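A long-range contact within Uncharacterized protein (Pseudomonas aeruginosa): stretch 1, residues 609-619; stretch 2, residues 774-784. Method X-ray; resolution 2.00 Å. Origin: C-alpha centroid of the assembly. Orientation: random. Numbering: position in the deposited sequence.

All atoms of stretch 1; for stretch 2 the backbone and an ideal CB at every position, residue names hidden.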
ATOM      1  N   GLY A 609      -2.029  10.075  10.926  1.00 19.31           N
ATOM      2  CA  GLY A 609      -1.632   8.702  11.176  1.00 21.18           C
ATOM      3  C   GLY A 609      -1.080   8.466  12.571  1.00 22.66           C
ATOM      4  O   GLY A 609      -0.837   9.402  13.326  1.00 23.88           O
ATOM      5  N   THR A 610      -0.879   7.197  12.906  1.00 16.61           N
ATOM      6  CA  THR A 610      -0.319   6.817  14.187  1.00 16.69           C
ATOM      7  C   THR A 610       1.188   6.670  14.002  1.00 15.48           C
ATOM      8  O   THR A 610       1.649   6.387  12.886  1.00 15.74           O
ATOM      9  CB  THR A 610      -0.923   5.484  14.639  1.00 16.65           C
ATOM     10  OG1 THR A 610      -2.310   5.679  14.975  1.00 18.76           O
ATOM     11  CG2 THR A 610      -0.167   4.892  15.838  1.00 16.34           C
ATOM     12  N   VAL A 611       1.945   6.882  15.078  1.00 15.64           N
ATOM     13  CA  VAL A 611       3.392   6.665  15.100  1.00 15.78           C
ATOM     14  C   VAL A 611       3.770   5.927  16.390  1.00 15.39           C
ATOM     15  O   VAL A 611       3.297   6.282  17.482  1.00 18.34           O
ATOM     16  CB  VAL A 611       4.183   7.992  15.076  1.00 16.20           C
ATOM     17  CG1 VAL A 611       5.672   7.702  15.192  1.00 18.96           C
ATOM     18  CG2 VAL A 611       3.865   8.833  13.815  1.00 19.19           C
ATOM     19  N   PHE A 612       4.611   4.902  16.248  1.00 15.46           N
ATOM     20  CA  PHE A 612       5.073   4.069  17.354  1.00 18.11           C
ATOM     21  C   PHE A 612       6.567   4.239  17.582  1.00 15.80           C
ATOM     22  O   PHE A 612       7.281   4.720  16.706  1.00 14.86           O
ATOM     23  CB  PHE A 612       4.900   2.584  17.020  1.00 16.37           C
ATOM     24  CG  PHE A 612       3.496   2.161  16.774  1.00 17.78           C
ATOM     25  CD1 PHE A 612       2.607   2.001  17.833  1.00 18.97           C
ATOM     26  CD2 PHE A 612       3.064   1.893  15.486  1.00 15.26           C
ATOM     27  CE1 PHE A 612       1.309   1.601  17.601  1.00 18.26           C
ATOM     28  CE2 PHE A 612       1.773   1.483  15.251  1.00 19.12           C
ATOM     29  CZ  PHE A 612       0.893   1.333  16.314  1.00 19.31           C
ATOM     30  N   LEU A 613       7.021   3.770  18.746  1.00 14.99           N
ATOM     31  CA  LEU A 613       8.428   3.497  19.040  1.00 18.28           C
ATOM     32  C   LEU A 613       8.587   1.992  19.281  1.00 18.36           C
ATOM     33  O   LEU A 613       7.682   1.356  19.822  1.00 16.15           O
ATOM     34  CB  LEU A 613       8.862   4.228  20.310  1.00 17.28           C
ATOM     35  CG  LEU A 613       9.206   5.709  20.202  1.00 18.00           C
ATOM     36  CD1 LEU A 613       9.654   6.253  21.552  1.00 20.00           C
ATOM     37  CD2 LEU A 613      10.275   5.886  19.163  1.00 20.44           C
ATOM     38  N   ILE A 614       9.720   1.416  18.889  1.00 17.90           N
ATOM     39  CA  ILE A 614       9.964  -0.003  19.160  1.00 17.40           C
ATOM     40  C   ILE A 614      10.799  -0.174  20.444  1.00 20.63           C
ATOM     41  O   ILE A 614      11.389   0.789  20.953  1.00 16.55           O
ATOM     42  CB  ILE A 614      10.676  -0.696  17.993  1.00 23.09           C
ATOM     43  CG1 ILE A 614      12.062  -0.083  17.774  1.00 20.29           C
ATOM     44  CG2 ILE A 614       9.830  -0.613  16.702  1.00 19.36           C
ATOM     45  CD1 ILE A 614      12.796  -0.678  16.602  1.00 23.49           C
ATOM     46  N   ASN A 615      10.853  -1.398  20.954  1.00 16.80           N
ATOM     47  CA  ASN A 615      11.478  -1.670  22.245  1.00 22.91           C
ATOM     48  C   ASN A 615      12.974  -1.931  22.101  1.00 20.11           C
ATOM     49  O   ASN A 615      13.377  -2.672  21.215  1.00 18.05           O
ATOM     50  CB  ASN A 615      10.798  -2.884  22.892  1.00 22.44           C
ATOM     51  CG  ASN A 615      11.404  -3.252  24.228  1.00 21.98           C
ATOM     52  OD1 ASN A 615      12.195  -4.194  24.332  1.00 22.91           O
ATOM     53  ND2 ASN A 615      11.036  -2.508  25.264  1.00 24.00           N
ATOM     54  N   GLU A 616      13.792  -1.357  22.988  1.00 21.35           N
ATOM     55  CA  GLU A 616      15.253  -1.450  22.855  1.00 20.36           C
ATOM     56  C   GLU A 616      15.773  -2.873  23.018  1.00 20.87           C
ATOM     57  O   GLU A 616      16.595  -3.342  22.221  1.00 18.87           O
ATOM     58  CB  GLU A 616      15.961  -0.526  23.852  1.00 22.24           C
ATOM     59  CG  GLU A 616      15.535   0.939  23.773  1.00 24.50           C
ATOM     60  CD  GLU A 616      14.499   1.298  24.828  1.00 26.88           C
ATOM     61  OE1 GLU A 616      13.374   0.746  24.774  1.00 21.10           O
ATOM     62  OE2 GLU A 616      14.820   2.125  25.717  1.00 26.54           O
ATOM     63  N   GLU A 617      15.289  -3.545  24.055  1.00 21.93           N
ATOM     64  CA  GLU A 617      15.607  -4.949  24.298  1.00 21.87           C
ATOM     65  C   GLU A 617      15.251  -5.825  23.093  1.00 21.40           C
ATOM     66  O   GLU A 617      16.092  -6.599  22.611  1.00 20.50           O
ATOM     67  CB  GLU A 617      14.887  -5.447  25.569  1.00 22.56           C
ATOM     68  CG  GLU A 617      15.537  -4.997  26.906  1.00 27.33           C
ATOM     69  CD  GLU A 617      15.456  -3.490  27.153  1.00 31.12           C
ATOM     70  OE1 GLU A 617      14.351  -2.910  27.027  1.00 30.61           O
ATOM     71  OE2 GLU A 617      16.497  -2.873  27.479  1.00 30.62           O
ATOM     72  N   ASP A 618      14.013  -5.704  22.605  1.00 19.98           N
ATOM     73  CA  ASP A 618      13.560  -6.498  21.451  1.00 21.81           C
ATOM     74  C   ASP A 618      14.370  -6.204  20.186  1.00 17.16           C
ATOM     75  O   ASP A 618      14.612  -7.095  19.382  1.00 16.44           O
ATOM     76  CB  ASP A 618      12.074  -6.257  21.150  1.00 16.66           C
ATOM     77  CG  ASP A 618      11.157  -6.607  22.321  1.00 21.72           C
ATOM     78  OD1 ASP A 618      11.620  -7.193  23.328  1.00 22.98           O
ATOM     79  OD2 ASP A 618       9.951  -6.301  22.225  1.00 22.71           O
ATOM     80  N   GLU A 619      14.753  -4.942  20.009  1.00 15.97           N
ATOM     81  CA  GLU A 619      15.557  -4.517  18.872  1.00 16.80           C
ATOM     82  C   GLU A 619      16.937  -5.187  18.928  1.00 17.78           C
ATOM     83  O   GLU A 619      17.483  -5.646  17.899  1.00 16.03           O
ATOM     84  CB  GLU A 619      15.712  -2.981  18.919  1.00 16.29           C
ATOM     85  CG  GLU A 619      16.276  -2.379  17.653  1.00 15.93           C
ATOM     86  CD  GLU A 619      16.292  -0.865  17.668  1.00 21.50           C
ATOM     87  OE1 GLU A 619      16.083  -0.271  18.749  1.00 18.24           O
ATOM     88  OE2 GLU A 619      16.544  -0.271  16.599  1.00 16.96           O
ATOM     89  N   UNK A 774       2.532   1.729  27.166  1.00 27.92           N
ATOM     90  CA  UNK A 774       3.145   0.422  27.408  1.00 25.63           C
ATOM     91  C   UNK A 774       3.479  -0.292  26.107  1.00 23.93           C
ATOM     92  O   UNK A 774       2.696  -0.264  25.159  1.00 25.05           O
ATOM     93  CB  UNK A 774       2.216  -0.451  28.254  1.00 25.63           C
ATOM     94  N   UNK A 775       4.638  -0.938  26.074  1.00 24.24           N
ATOM     95  CA  UNK A 775       5.000  -1.781  24.940  1.00 21.81           C
ATOM     96  C   UNK A 775       4.137  -3.043  24.929  1.00 23.65           C
ATOM     97  O   UNK A 775       4.225  -3.865  25.844  1.00 28.27           O
ATOM     98  CB  UNK A 775       6.485  -2.146  24.991  1.00 21.81           C
ATOM     99  N   UNK A 776       3.301  -3.203  23.907  1.00 24.34           N
ATOM    100  CA  UNK A 776       2.481  -4.407  23.788  1.00 22.45           C
ATOM    101  C   UNK A 776       2.414  -4.911  22.354  1.00 20.59           C
ATOM    102  O   UNK A 776       2.733  -4.177  21.414  1.00 22.56           O
ATOM    103  CB  UNK A 776       1.067  -4.135  24.307  1.00 22.45           C
ATOM    104  N   UNK A 777       1.990  -6.159  22.196  1.00 19.49           N
ATOM    105  CA  UNK A 777       1.700  -6.712  20.871  1.00 21.06           C
ATOM    106  C   UNK A 777       0.224  -6.566  20.501  1.00 21.86           C
ATOM    107  O   UNK A 777      -0.258  -7.197  19.558  1.00 21.12           O
ATOM    108  CB  UNK A 777       2.103  -8.187  20.819  1.00 21.06           C
ATOM    109  N   UNK A 778      -0.504  -5.734  21.236  1.00 19.54           N
ATOM    110  CA  UNK A 778      -1.839  -5.376  20.772  1.00 22.12           C
ATOM    111  C   UNK A 778      -1.949  -3.874  20.613  1.00 22.68           C
ATOM    112  O   UNK A 778      -2.699  -3.230  21.341  1.00 22.42           O
ATOM    113  CB  UNK A 778      -2.909  -5.890  21.738  1.00 22.12           C
ATOM    114  N   UNK A 779      -1.221  -3.317  19.635  1.00 22.55           N
ATOM    115  CA  UNK A 779      -1.231  -1.865  19.451  1.00 22.63           C
ATOM    116  C   UNK A 779      -2.602  -1.335  19.011  1.00 21.60           C
ATOM    117  O   UNK A 779      -2.912  -0.185  19.288  1.00 20.44           O
ATOM    118  CB  UNK A 779      -0.172  -1.468  18.420  1.00 22.63           C
ATOM    119  N   UNK A 780      -3.407  -2.158  18.345  1.00 21.14           N
ATOM    120  CA  UNK A 780      -4.748  -1.735  17.962  1.00 22.54           C
ATOM    121  C   UNK A 780      -5.616  -1.407  19.170  1.00 22.70           C
ATOM    122  O   UNK A 780      -6.413  -0.450  19.159  1.00 22.23           O
ATOM    123  CB  UNK A 780      -5.420  -2.824  17.123  1.00 22.54           C
ATOM    124  N   UNK A 781      -5.448  -2.211  20.212  1.00 21.37           N
ATOM    125  CA  UNK A 781      -6.155  -2.039  21.481  1.00 24.94           C
ATOM    126  C   UNK A 781      -5.771  -0.722  22.178  1.00 25.83           C
ATOM    127  O   UNK A 781      -6.647   0.025  22.645  1.00 23.86           O
ATOM    128  CB  UNK A 781      -5.861  -3.223  22.405  1.00 24.94           C
ATOM    129  N   UNK A 782      -4.463  -0.458  22.268  1.00 22.91           N
ATOM    130  CA  UNK A 782      -3.948   0.800  22.823  1.00 22.85           C
ATOM    131  C   UNK A 782      -4.355   2.023  21.993  1.00 23.89           C
ATOM    132  O   UNK A 782      -4.662   3.088  22.545  1.00 22.42           O
ATOM    133  CB  UNK A 782      -2.423   0.736  22.922  1.00 22.85           C
ATOM    134  N   UNK A 783      -4.331   1.886  20.668  1.00 22.18           N
ATOM    135  CA  UNK A 783      -4.706   2.989  19.791  1.00 21.80           C
ATOM    136  C   UNK A 783      -6.178   3.324  20.033  1.00 23.03           C
ATOM    137  O   UNK A 783      -6.540   4.499  20.202  1.00 23.82           O
ATOM    138  CB  UNK A 783      -4.456   2.637  18.323  1.00 21.80           C
ATOM    139  N   UNK A 784      -7.016   2.290  20.087  1.00 22.84           N
ATOM    140  CA  UNK A 784      -8.446   2.482  20.395  1.00 26.10           C
ATOM    141  C   UNK A 784      -8.619   3.155  21.755  1.00 26.51           C
ATOM    142  O   UNK A 784      -9.355   4.138  21.880  1.00 29.10           O
ATOM    143  CB  UNK A 784      -9.186   1.143  20.376  1.00 26.10           C
TER

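Position 774 lies beyond the reach of stretch 1: nothing there comes within 5.5 Å of its ideal CB, so stretch 1 sets no preference. The deposited residue is Ala 774, which makes no contact across the pair.

Position 775 is the most informative. Its CA-to-CB bond points toward stretch 1, and the ideal CB stands 4.6 Å from Asn 615 ND2. Beyond it lies the turn from strand to helix, offering the carbonyl of Leu 613, the backbone of Ile 614 and the side chain of Asn 615. A long or flat side chain could exploit this surface; an aromatic, Met or Leu would all be plausible. The deposited residue is Phe 775, with chi1 in the m well, and it gives up 98 Å² to stretch 1, the largest share in its stretch. Asn 615 CB sits 4.0 Å from the Phe 775 ring centroid, 14° off the normal, a CH-pi contact over the face; Asn 615 ND2 lies over a face too, 3.5 Å from Phe 775 CD2. Leu 613 O approaches the ring edge, 3.4 Å from Phe 775 CE1, where the partial positive charge of aromatic hydrogens suits a carbonyl oxygen. Asn 615 can serve this ring while its OD1 caps the following helix, accepting from Asp 618 N at 2.9 Å.

Position 776 has an extended backbone (-139/164) and no neighbour in stretch 1, so many residues would fit. It is Thr 776, whose OG1 accepts a hydrogen bond from the backbone N of position 778 at 2.9 Å.

Position 777 points its CA-to-CB bond away, and a short side chain would find nothing. A long one could turn back toward the acidic Asp 618, which favours Lys or Arg. Arg 777 does so: its NH2 comes 4.5 Å from Asp 618 OD2. The oxygen lies well out of the guanidinium plane, so this is proximity of charges, beyond a salt bridge.

Position 778 is out of reach, but it immediately precedes a helix, where Ser, Thr, Asp or Asn are common. Glu 778 occupies this N-cap position.

Position 779 points toward stretch 1, its ideal CB 3.5 Å from Phe 612 CE1. That closeness favours a compact apolar residue, and phi of -66° in the first helical turn admits proline. Pro 779 it is, with CB 3.7 Å from Phe 612 CE1.

Position 780 directs its ideal CB away, leaving the choice open; Gly 780 has no side chain. Position 781 is out of reach, and a polar residue would be acceptable: Asp 781. At 782 the bond points toward stretch 1 but finds no atom within 5.5 Å, so a flexible polar or a medium-sized apolar side chain would both be acceptable; it is Lys 782, whose end leads away.

Position 783, one helical turn after 779, again points toward stretch 1, with Thr 610 OG1 5.0 Å from the ideal CB. Val, Ile or Leu would suit. Val 783 places CG2 4.1 Å from Thr 610 CG2 and 4.4 Å from Phe 612 CZ.

Position 784 is out of reach and unconstrained by stretch 1; it is Glu 784.

Stretch 2, residues 774-784: AFTREPGDKVE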
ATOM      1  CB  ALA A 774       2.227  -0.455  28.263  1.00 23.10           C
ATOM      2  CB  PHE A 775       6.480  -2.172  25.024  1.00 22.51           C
ATOM      3  CG  PHE A 775       7.425  -1.070  24.636  1.00 19.63           C
ATOM      4  CD1 PHE A 775       7.562  -0.689  23.301  1.00 21.95           C
ATOM      5  CD2 PHE A 775       8.196  -0.440  25.594  1.00 19.27           C
ATOM      6  CE1 PHE A 775       8.437   0.321  22.950  1.00 21.52           C
ATOM      7  CE2 PHE A 775       9.073   0.569  25.249  1.00 22.68           C
ATOM      8  CZ  PHE A 775       9.197   0.949  23.928  1.00 21.50           C
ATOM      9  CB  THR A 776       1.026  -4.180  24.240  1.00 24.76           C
ATOM     10  OG1 THR A 776       0.267  -3.648  23.152  1.00 28.64           O
ATOM     11  CG2 THR A 776       0.961  -3.250  25.432  1.00 27.61           C
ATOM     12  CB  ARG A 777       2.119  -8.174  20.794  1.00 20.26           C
ATOM     13  CG  ARG A 777       3.625  -8.335  20.660  1.00 20.10           C
ATOM     14  CD  ARG A 777       4.031  -9.767  20.348  1.00 21.85           C
ATOM     15  NE  ARG A 777       5.492  -9.876  20.336  1.00 26.62           N
ATOM     16  CZ  ARG A 777       6.249  -9.880  21.429  1.00 32.03           C
ATOM     17  NH1 ARG A 777       5.690  -9.808  22.635  1.00 31.94           N
ATOM     18  NH2 ARG A 777       7.570  -9.960  21.325  1.00 28.48           N
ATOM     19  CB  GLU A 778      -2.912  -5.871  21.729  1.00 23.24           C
ATOM     20  CG  GLU A 778      -2.850  -7.358  22.012  1.00 28.03           C
ATOM     21  CD  GLU A 778      -2.556  -7.603  23.464  1.00 36.06           C
ATOM     22  OE1 GLU A 778      -1.363  -7.801  23.788  1.00 28.18           O
ATOM     23  OE2 GLU A 778      -3.518  -7.570  24.278  1.00 33.13           O
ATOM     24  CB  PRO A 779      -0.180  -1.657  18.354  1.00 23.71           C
ATOM     25  CG  PRO A 779      -0.194  -2.933  17.567  1.00 17.99           C
ATOM     26  CD  PRO A 779      -0.415  -4.000  18.603  1.00 20.16           C
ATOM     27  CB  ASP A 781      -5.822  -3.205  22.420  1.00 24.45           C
ATOM     28  CG  ASP A 781      -6.310  -4.558  21.907  1.00 25.79           C
ATOM     29  OD1 ASP A 781      -6.770  -4.675  20.746  1.00 22.99           O
ATOM     30  OD2 ASP A 781      -6.202  -5.531  22.688  1.00 21.46           O
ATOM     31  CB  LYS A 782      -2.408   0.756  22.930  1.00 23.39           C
ATOM     32  CG  LYS A 782      -1.859  -0.297  23.891  1.00 27.82           C
ATOM     33  CD  LYS A 782      -2.207   0.019  25.355  1.00 28.10           C
ATOM     34  CE  LYS A 782      -1.674  -1.064  26.292  1.00 30.21           C
ATOM     35  NZ  LYS A 782      -1.842  -0.708  27.722  1.00 31.01           N
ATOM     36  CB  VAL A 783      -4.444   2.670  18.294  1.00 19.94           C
ATOM     37  CG1 VAL A 783      -5.237   3.611  17.400  1.00 21.39           C
ATOM     38  CG2 VAL A 783      -2.944   2.755  17.965  1.00 16.23           C
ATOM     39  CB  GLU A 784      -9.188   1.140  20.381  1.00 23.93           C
ATOM     40  CG  GLU A 784     -10.692   1.225  20.088  1.00 28.86           C
ATOM     41  CD  GLU A 784     -11.512   1.758  21.253  1.00 40.90           C
ATOM     42  OE1 GLU A 784     -12.690   2.148  21.033  1.00 43.21           O
ATOM     43  OE2 GLU A 784     -10.989   1.777  22.393  1.00 42.95           O
TER
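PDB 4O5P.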